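Local coordinates for fatty acid biosynthesis transcriptional regulator (Streptococcus pneumoniae, PDB 6JBX), which represses the fatty acid synthesis pathway of the pneumococcus as a DNA-binding regulator of the MarR family, with acyl-ACP as co-repressor, at a contact of chain A with DNA and the interface of chains A and B. Residues are numbered along the deposited sequence; one frame, centred on the assembly and turned at random. Chains: chain A/B, Fatty acid biosynthesis transcriptional regulator.

Contact 1: a contact of chain A with DNA. Residues chain A 59-61, 71, 75, 89, 97-99. With nucleotides of chain C.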
# COMPACT_ATOMS: atom_id res chain seq x y z
N THR A 59 -21.88 -9.05 -7.39
CA THR A 59 -22.38 -8.01 -8.28
C THR A 59 -21.44 -6.80 -8.28
O THR A 59 -20.67 -6.60 -7.34
CB THR A 59 -23.78 -7.55 -7.84
OG1 THR A 59 -23.65 -6.72 -6.69
CG2 THR A 59 -24.71 -8.69 -7.51
N PRO A 60 -21.58 -5.92 -9.27
CA PRO A 60 -20.75 -4.72 -9.21
C PRO A 60 -20.87 -3.93 -7.90
O PRO A 60 -19.85 -3.46 -7.37
CB PRO A 60 -21.27 -3.86 -10.37
CG PRO A 60 -21.64 -4.89 -11.40
CD PRO A 60 -22.26 -6.00 -10.58
N SER A 61 -22.10 -3.75 -7.43
CA SER A 61 -22.34 -3.03 -6.16
C SER A 61 -21.53 -3.68 -5.04
O SER A 61 -20.90 -2.98 -4.27
CB SER A 61 -23.81 -2.97 -5.83
OG SER A 61 -24.52 -2.31 -6.86
N LEU A 71 -19.14 3.10 -7.97
CA LEU A 71 -19.62 2.06 -8.85
C LEU A 71 -19.11 2.32 -10.28
O LEU A 71 -18.77 1.37 -10.96
CB LEU A 71 -21.15 2.01 -8.83
CG LEU A 71 -21.78 0.71 -9.33
CD1 LEU A 71 -21.14 -0.50 -8.68
CD2 LEU A 71 -23.28 0.71 -9.09
N THR A 75 -17.28 -0.24 -12.77
CA THR A 75 -17.81 -0.58 -14.10
C THR A 75 -16.69 -0.49 -15.15
O THR A 75 -16.59 -1.35 -16.01
CB THR A 75 -19.01 0.29 -14.49
OG1 THR A 75 -20.08 -0.08 -13.62
CG2 THR A 75 -19.41 0.12 -15.94
N ARG A 89 -19.71 -11.06 -17.44
CA ARG A 89 -20.90 -10.45 -16.85
C ARG A 89 -22.13 -11.29 -17.23
O ARG A 89 -22.28 -11.64 -18.39
CB ARG A 89 -21.15 -9.05 -17.40
CG ARG A 89 -20.27 -7.95 -16.84
CD ARG A 89 -20.74 -6.65 -17.50
NE ARG A 89 -20.24 -5.46 -16.84
CZ ARG A 89 -19.23 -4.72 -17.29
NH1 ARG A 89 -18.51 -5.12 -18.33
NH2 ARG A 89 -19.00 -3.55 -16.71
N ARG A 97 -32.13 -5.67 -13.20
CA ARG A 97 -31.16 -4.59 -12.97
C ARG A 97 -29.77 -5.13 -12.59
O ARG A 97 -28.78 -4.37 -12.62
CB ARG A 97 -31.57 -3.69 -11.81
CG ARG A 97 -32.90 -2.97 -11.99
CD ARG A 97 -33.31 -2.25 -10.72
NE ARG A 97 -33.69 -3.16 -9.64
CZ ARG A 97 -34.18 -2.76 -8.46
NH1 ARG A 97 -34.42 -1.47 -8.22
NH2 ARG A 97 -34.39 -3.65 -7.51
N VAL A 98 -29.71 -6.40 -12.19
CA VAL A 98 -28.57 -6.93 -11.48
C VAL A 98 -27.69 -7.70 -12.46
O VAL A 98 -28.19 -8.29 -13.43
CB VAL A 98 -29.02 -7.80 -10.29
CG1 VAL A 98 -27.88 -8.61 -9.67
CG2 VAL A 98 -29.69 -6.91 -9.25
N VAL A 99 -26.37 -7.59 -12.21
CA VAL A 99 -25.34 -8.28 -12.99
C VAL A 99 -24.57 -9.19 -12.03
O VAL A 99 -24.21 -8.77 -10.95
CB VAL A 99 -24.41 -7.30 -13.73
CG1 VAL A 99 -23.13 -7.96 -14.23
CG2 VAL A 99 -25.12 -6.62 -14.90
P DA C 4 -29.58 -2.07 -5.05
OP1 DA C 4 -29.70 -3.46 -4.59
OP2 DA C 4 -28.74 -1.10 -4.32
O5' DA C 4 -29.15 -2.11 -6.58
C5' DA C 4 -29.77 -3.05 -7.47
C4' DA C 4 -29.11 -3.01 -8.83
O4' DA C 4 -29.50 -1.82 -9.55
C3' DA C 4 -27.58 -3.01 -8.80
O3' DA C 4 -27.14 -4.05 -9.67
C2' DA C 4 -27.22 -1.59 -9.23
C1' DA C 4 -28.36 -1.23 -10.15
N9 DA C 4 -28.65 0.19 -10.31
C8 DA C 4 -28.70 1.14 -9.33
N7 DA C 4 -29.06 2.33 -9.75
C5 DA C 4 -29.29 2.14 -11.11
C6 DA C 4 -29.70 3.01 -12.12
N6 DA C 4 -29.98 4.30 -11.92
N1 DA C 4 -29.85 2.51 -13.37
C2 DA C 4 -29.59 1.21 -13.57
N3 DA C 4 -29.19 0.29 -12.69
C4 DA C 4 -29.06 0.82 -11.47
P DA C 5 -25.56 -4.37 -9.84
OP1 DA C 5 -25.41 -5.77 -10.34
OP2 DA C 5 -24.87 -3.96 -8.58
O5' DA C 5 -25.19 -3.37 -11.02
C5' DA C 5 -25.65 -3.69 -12.30
C4' DA C 5 -25.52 -2.51 -13.23
O4' DA C 5 -26.03 -1.31 -12.62
C3' DA C 5 -24.09 -2.14 -13.65
O3' DA C 5 -23.85 -2.84 -14.88
C2' DA C 5 -24.16 -0.63 -13.80
C1' DA C 5 -25.63 -0.30 -13.51
N9 DA C 5 -25.85 0.99 -12.86
C8 DA C 5 -25.64 1.32 -11.55
N7 DA C 5 -25.89 2.58 -11.27
C5 DA C 5 -26.30 3.11 -12.49
C6 DA C 5 -26.71 4.40 -12.87
N6 DA C 5 -26.78 5.43 -12.03
N1 DA C 5 -27.03 4.60 -14.17
C2 DA C 5 -26.96 3.56 -15.02
N3 DA C 5 -26.61 2.29 -14.77
C4 DA C 5 -26.27 2.14 -13.48
P DT C 6 -22.43 -2.66 -15.67
OP1 DT C 6 -22.36 -3.71 -16.70
OP2 DT C 6 -21.38 -2.44 -14.65
O5' DT C 6 -22.65 -1.30 -16.46
C5' DT C 6 -23.69 -1.20 -17.42
C4' DT C 6 -23.73 0.23 -17.90
O4' DT C 6 -24.02 1.09 -16.80
C3' DT C 6 -22.39 0.72 -18.46
O3' DT C 6 -22.57 0.83 -19.85
C2' DT C 6 -22.20 2.09 -17.84
C1' DT C 6 -23.54 2.36 -17.15
N1 DT C 6 -23.45 3.14 -15.93
C2 DT C 6 -23.84 4.45 -15.97
O2 DT C 6 -24.24 4.99 -16.99
N3 DT C 6 -23.74 5.13 -14.78
C4 DT C 6 -23.30 4.62 -13.58
O4 DT C 6 -23.26 5.34 -12.59
C5 DT C 6 -22.87 3.24 -13.61
C7 DT C 6 -22.36 2.62 -12.35
C6 DT C 6 -22.98 2.57 -14.76
O HOH W 1 -29.08 -1.95 -13.72
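Two successive phosphates of chain C, those of DA5 and DT6, are held by the winged helix-turn-helix of chain A. A:Ser61, at the start of helix 60-67, has OG beside its backbone N (chi1 -59°), so that amide and hydroxyl both bond to OP2 of DA5, the N at 3.0 Å. The other non-bridging oxygen, OP1 of DA5, takes the backbone N-H of A:Val99 at 2.8 Å in a nearly straight bond (168° at H). A:Pro60 and A:Thr59 line the same phosphate with carbon atoms. A:Thr75 and A:Arg89 share the DT6 phosphate: A:Thr75 OG1 bonds to OP2 at 2.9 Å, while A:Arg89, extended from CG to NE, forms a salt bridge from NE to OP1 at 2.8 Å, although that N-H points away. NH2 of A:Arg89 makes weak bonds to the same OP2 and to the backbone O of A:Thr75, so the guanidinium lies alongside A:Thr75. Between these polar grips A:Leu71, with CG anti to the backbone N (chi1 -161°), reaches the bases in the major groove; CD2 lies 3.5 Å from C8 of DA5, and CG 3.6 Å from the thymine methyl C7 of DT6. A:Arg97 acts through its backbone O, 2.7 Å from water 1, which also meets N3 of DA4 on the minor-groove side. A:Leu71 and A:Thr75 belong to recognition helix 71-84, A:Arg89 and A:Val99 to wing strands 87-91 and 99-103, A:Arg97 to their connecting loop.

Contact 2: the interface of chains A and B. Residues chain A 129, 133, 136-141, 144; chain B 13-14, 17-18, 21, 133, 136-137.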
# COMPACT_ATOMS: atom_id res chain seq x y z
N MET A 129 9.57 -18.27 13.33
CA MET A 129 8.66 -18.21 14.44
C MET A 129 8.21 -19.63 14.79
O MET A 129 7.96 -20.42 13.91
CB MET A 129 7.41 -17.40 14.11
CG MET A 129 7.62 -15.87 14.03
SD MET A 129 6.03 -15.14 13.59
CE MET A 129 6.53 -13.45 13.22
N GLU A 133 4.38 -18.51 18.65
CA GLU A 133 4.65 -17.12 18.22
C GLU A 133 3.67 -16.77 17.09
O GLU A 133 3.05 -15.75 17.13
CB GLU A 133 6.11 -16.98 17.79
CG GLU A 133 7.10 -16.86 18.94
CD GLU A 133 8.56 -16.91 18.49
OE1 GLU A 133 8.89 -17.75 17.64
OE2 GLU A 133 9.38 -16.11 18.98
N VAL A 136 0.42 -15.99 18.58
CA VAL A 136 0.44 -14.66 19.17
C VAL A 136 0.33 -13.61 18.05
O VAL A 136 -0.45 -12.64 18.15
CB VAL A 136 1.71 -14.45 20.01
CG1 VAL A 136 1.86 -12.99 20.42
CG2 VAL A 136 1.72 -15.35 21.24
N MET A 137 1.05 -13.85 16.96
CA MET A 137 1.05 -12.93 15.80
C MET A 137 -0.37 -12.81 15.23
O MET A 137 -0.81 -11.73 14.86
CB MET A 137 2.00 -13.41 14.71
CG MET A 137 2.25 -12.35 13.65
SD MET A 137 2.82 -13.00 12.10
CE MET A 137 1.47 -14.08 11.63
N GLY A 138 -1.09 -13.91 15.20
CA GLY A 138 -2.49 -13.89 14.78
C GLY A 138 -3.33 -12.99 15.67
O GLY A 138 -4.15 -12.24 15.17
N LYS A 139 -3.09 -13.02 16.98
CA LYS A 139 -3.86 -12.18 17.91
C LYS A 139 -3.43 -10.73 17.74
O LYS A 139 -4.24 -9.84 17.81
CB LYS A 139 -3.64 -12.61 19.37
CG LYS A 139 -4.36 -13.88 19.81
CD LYS A 139 -4.44 -14.06 21.33
CE LYS A 139 -5.40 -13.09 22.00
NZ LYS A 139 -6.82 -13.50 21.83
N GLY A 140 -2.14 -10.51 17.57
CA GLY A 140 -1.59 -9.17 17.33
C GLY A 140 -2.23 -8.51 16.11
O GLY A 140 -2.63 -7.35 16.19
N LEU A 141 -2.40 -9.26 15.02
CA LEU A 141 -2.95 -8.68 13.80
C LEU A 141 -4.43 -8.32 13.99
O LEU A 141 -4.88 -7.25 13.54
CB LEU A 141 -2.79 -9.66 12.64
CG LEU A 141 -1.38 -9.80 12.07
CD1 LEU A 141 -1.34 -10.97 11.09
CD2 LEU A 141 -0.88 -8.54 11.39
N LEU A 144 -4.47 -5.17 16.01
CA LEU A 144 -4.06 -4.01 15.25
C LEU A 144 -5.18 -3.62 14.28
O LEU A 144 -5.53 -2.42 14.16
CB LEU A 144 -2.74 -4.30 14.53
CG LEU A 144 -2.30 -3.28 13.48
CD1 LEU A 144 -2.22 -1.88 14.06
CD2 LEU A 144 -0.93 -3.65 12.89
N ARG B 13 -6.26 -15.91 5.83
CA ARG B 13 -6.91 -14.95 6.73
C ARG B 13 -5.84 -14.01 7.33
O ARG B 13 -6.17 -12.89 7.74
CB ARG B 13 -7.73 -15.68 7.80
CG ARG B 13 -6.90 -16.30 8.92
CD ARG B 13 -7.06 -15.63 10.28
NE ARG B 13 -5.79 -15.26 10.91
CZ ARG B 13 -5.68 -14.75 12.13
NH1 ARG B 13 -6.74 -14.59 12.89
NH2 ARG B 13 -4.49 -14.39 12.58
N ILE B 14 -4.59 -14.45 7.43
CA ILE B 14 -3.48 -13.55 7.79
C ILE B 14 -3.41 -12.48 6.71
O ILE B 14 -3.44 -11.30 7.01
CB ILE B 14 -2.14 -14.29 7.92
CG1 ILE B 14 -2.18 -15.37 9.00
CG2 ILE B 14 -0.99 -13.33 8.15
CD1 ILE B 14 -2.27 -14.80 10.39
N TYR B 17 -6.17 -9.94 6.96
CA TYR B 17 -5.93 -8.93 7.99
C TYR B 17 -4.87 -7.93 7.50
O TYR B 17 -5.04 -6.73 7.70
CB TYR B 17 -5.54 -9.56 9.32
CG TYR B 17 -6.75 -10.03 10.09
CD1 TYR B 17 -7.70 -9.13 10.55
CD2 TYR B 17 -6.99 -11.38 10.27
CE1 TYR B 17 -8.85 -9.57 11.19
CE2 TYR B 17 -8.13 -11.83 10.91
CZ TYR B 17 -9.06 -10.93 11.37
OH TYR B 17 -10.17 -11.40 11.99
N LEU B 18 -3.80 -8.42 6.87
CA LEU B 18 -2.73 -7.56 6.42
C LEU B 18 -3.28 -6.54 5.41
O LEU B 18 -2.94 -5.33 5.49
CB LEU B 18 -1.62 -8.40 5.80
CG LEU B 18 -0.77 -9.18 6.79
CD1 LEU B 18 0.17 -10.11 6.04
CD2 LEU B 18 0.03 -8.25 7.67
N ILE B 21 -5.59 -4.02 7.17
CA ILE B 21 -4.81 -3.11 7.96
C ILE B 21 -4.21 -2.07 7.03
O ILE B 21 -4.33 -0.89 7.27
CB ILE B 21 -3.73 -3.87 8.75
CG1 ILE B 21 -4.37 -4.67 9.89
CG2 ILE B 21 -2.66 -2.93 9.27
CD1 ILE B 21 -3.47 -5.76 10.46
N GLU B 133 3.15 -9.83 22.25
CA GLU B 133 2.68 -9.25 20.98
C GLU B 133 3.75 -8.37 20.32
O GLU B 133 4.03 -8.52 19.14
CB GLU B 133 1.40 -8.45 21.18
CG GLU B 133 0.18 -9.33 21.18
CD GLU B 133 -1.07 -8.60 21.59
OE1 GLU B 133 -0.95 -7.48 22.11
OE2 GLU B 133 -2.16 -9.16 21.38
N VAL B 136 6.73 -10.30 18.84
CA VAL B 136 6.48 -11.10 17.67
C VAL B 136 6.02 -10.20 16.48
O VAL B 136 6.38 -10.46 15.36
CB VAL B 136 5.49 -12.25 17.95
CG1 VAL B 136 4.14 -11.77 18.40
CG2 VAL B 136 5.31 -13.12 16.72
N MET B 137 5.21 -9.18 16.73
CA MET B 137 4.87 -8.18 15.69
C MET B 137 6.16 -7.53 15.16
O MET B 137 6.29 -7.37 13.96
CB MET B 137 3.94 -7.09 16.24
CG MET B 137 2.56 -7.59 16.57
SD MET B 137 1.61 -8.19 15.13
CE MET B 137 0.52 -6.80 14.85
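B:Met137 of helix 131-149 is the long side chain that lies over A:Gly140 in helix 131-150. From CB the chain turns with CG beside the backbone N (chi1 -68°), then bends at chi2 (-64°), which brings SD to 4.0 Å from CA of A:Gly140. A further bend at chi3 (-102°) brings the methyl CE to 3.5 Å from the carbonyl O of A:Gly140 and 4.0 Å from CD2 of A:Leu144. With no side chain at A:Gly140, the thioether can rest on bare backbone. One residue earlier, B:Val136 holds CG1 in the crowded position between N and carbonyl carbon and meets A:Val136 CG1 obliquely in a tight 3.3 Å contact; its CG2 turns to CE of A:Met129 at 3.7 Å. Along B helix 11-34, the two branches of A:Leu141 divide their partners: CD1 touches CG2 of B:Ile14 at 3.8 Å, whereas CD2 reaches CD2 of B:Leu18 at 3.8 Å and also B:Ile21. Polar contact is slight, a weak bond from the poorly ordered B:Arg13 to the O of A:Gly138. Ile14, Leu18 and Leu144 also line the tridecane pocket, so the interface lies close to it. This largely apolar patch joins the two copies, as is typical of MarR dimers, and probably helps to space their DNA-binding lobes.

Contact 3: a contact of chain A with DNA. Residues chain A 68-70, 73, 76. With nucleotides of chain D.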
# COMPACT_ATOMS: atom_id res chain seq x y z
N MET A 68 -14.16 -0.23 -1.83
CA MET A 68 -14.24 1.13 -1.33
C MET A 68 -13.90 2.11 -2.46
O MET A 68 -13.11 3.02 -2.29
CB MET A 68 -13.31 1.32 -0.12
CG MET A 68 -13.48 0.26 0.98
SD MET A 68 -12.15 0.24 2.24
CE MET A 68 -11.33 -1.31 1.86
N VAL A 69 -14.50 1.90 -3.63
CA VAL A 69 -14.49 2.88 -4.72
C VAL A 69 -15.91 2.93 -5.26
O VAL A 69 -16.68 2.02 -5.01
CB VAL A 69 -13.51 2.53 -5.86
CG1 VAL A 69 -12.08 2.36 -5.34
CG2 VAL A 69 -13.93 1.28 -6.62
N THR A 70 -16.20 3.95 -6.05
CA THR A 70 -17.53 4.15 -6.52
C THR A 70 -17.86 3.16 -7.63
O THR A 70 -16.98 2.51 -8.18
CB THR A 70 -17.76 5.55 -7.07
OG1 THR A 70 -17.22 5.61 -8.39
CG2 THR A 70 -17.16 6.61 -6.18
N THR A 73 -16.31 3.56 -11.22
CA THR A 73 -14.96 3.06 -11.17
C THR A 73 -14.94 1.54 -11.36
O THR A 73 -14.10 1.03 -12.12
CB THR A 73 -14.29 3.40 -9.84
OG1 THR A 73 -14.14 4.82 -9.86
CG2 THR A 73 -12.94 2.75 -9.66
N THR A 76 -15.87 0.56 -15.05
CA THR A 76 -14.76 0.76 -15.99
C THR A 76 -13.79 -0.42 -15.89
O THR A 76 -13.37 -0.96 -16.90
CB THR A 76 -14.09 2.12 -15.75
OG1 THR A 76 -15.10 3.07 -16.12
CG2 THR A 76 -12.81 2.29 -16.54
P DT D 14 -8.57 2.81 -8.06
OP1 DT D 14 -7.96 2.77 -6.72
OP2 DT D 14 -9.27 1.60 -8.57
O5' DT D 14 -9.51 4.08 -8.12
C5' DT D 14 -8.99 5.31 -7.59
C4' DT D 14 -9.85 6.46 -8.03
O4' DT D 14 -9.69 6.72 -9.44
C3' DT D 14 -11.35 6.25 -7.88
O3' DT D 14 -11.77 6.50 -6.53
C2' DT D 14 -11.93 7.23 -8.87
C1' DT D 14 -10.74 7.62 -9.76
N1 DT D 14 -11.02 7.54 -11.20
C2 DT D 14 -11.10 8.72 -11.90
O2 DT D 14 -10.86 9.79 -11.39
N3 DT D 14 -11.46 8.59 -13.21
C4 DT D 14 -11.76 7.42 -13.88
O4 DT D 14 -12.06 7.46 -15.07
C5 DT D 14 -11.71 6.22 -13.08
C7 DT D 14 -12.02 4.91 -13.72
C6 DT D 14 -11.35 6.34 -11.80
P DC D 15 -13.35 6.44 -6.12
OP1 DC D 15 -13.38 6.20 -4.67
OP2 DC D 15 -14.06 5.54 -7.06
O5' DC D 15 -13.90 7.85 -6.59
C5' DC D 15 -13.39 9.01 -5.94
C4' DC D 15 -14.08 10.22 -6.51
O4' DC D 15 -13.88 10.24 -7.94
C3' DC D 15 -15.59 10.22 -6.29
O3' DC D 15 -16.00 11.53 -5.91
C2' DC D 15 -16.15 9.87 -7.65
C1' DC D 15 -15.11 10.43 -8.60
N1 DC D 15 -15.03 9.72 -9.90
C2 DC D 15 -14.94 10.47 -11.07
O2 DC D 15 -14.94 11.71 -10.99
N3 DC D 15 -14.89 9.84 -12.26
C4 DC D 15 -14.90 8.50 -12.30
N4 DC D 15 -14.85 7.91 -13.50
C5 DC D 15 -14.98 7.71 -11.12
C6 DC D 15 -15.05 8.36 -9.95
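The tight part of this contact closes round a single phosphate oxygen, OP2 of DC15 in chain D. The backbone N-H of A:Thr70 points at it almost straight (2.8 Å from N to OP2, 170° at H), and A:Thr73 OG1 adds a second bond of 2.9 Å. A:Thr73 has its hydroxyl anti to the carbonyl carbon and beside the backbone N (chi1 -67°), which turns OG1 toward the phosphate and also sets it 3.3 Å from C5 of the cytosine ring. A:Thr70 is turned differently: its OG1 occupies the crowded position between N and carbonyl carbon (chi1 79°), giving a weak bond to OP2, while methyl CG2 lies 3.7 Å from the sugar carbon C2' of DC15. A:Val69 adds its CB at 3.3 Å from the same OP2. The negative oxygen at the N-terminal end of helix 71-84 may also gain from the helix dipole. Looser contacts lie farther from this oxygen. A:Thr76, one turn along the helix, offers CG2 to the thymine methyl C7 of DT14 at 3.9 Å in the major groove, and the backbone O of A:Met68 stays at the margin. The site fixes the start of the recognition helix on the second strand, mainly through the backbone phosphate, and so probably helps to orient that helix in the groove.

Contacts 1 and 3 are two neighbouring patches of one DNA-binding surface, the centres of their C-alpha atoms about 11 Å apart. Both draw on helix 71-84 of chain A but address opposite strands, C and D, so the recognition helix is held in the major groove from both sides, with the wing taking part in contact 1. Contact 2 lies about 34 Å from contact 1 and 30 Å from contact 3, between centres of C-alpha atoms, and uses chiefly helix 11-34 of chain B and the C-terminal helices, 131-150 in A and 131-149 in B. Dimerisation and DNA reading thus occupy separate ends of the subunit.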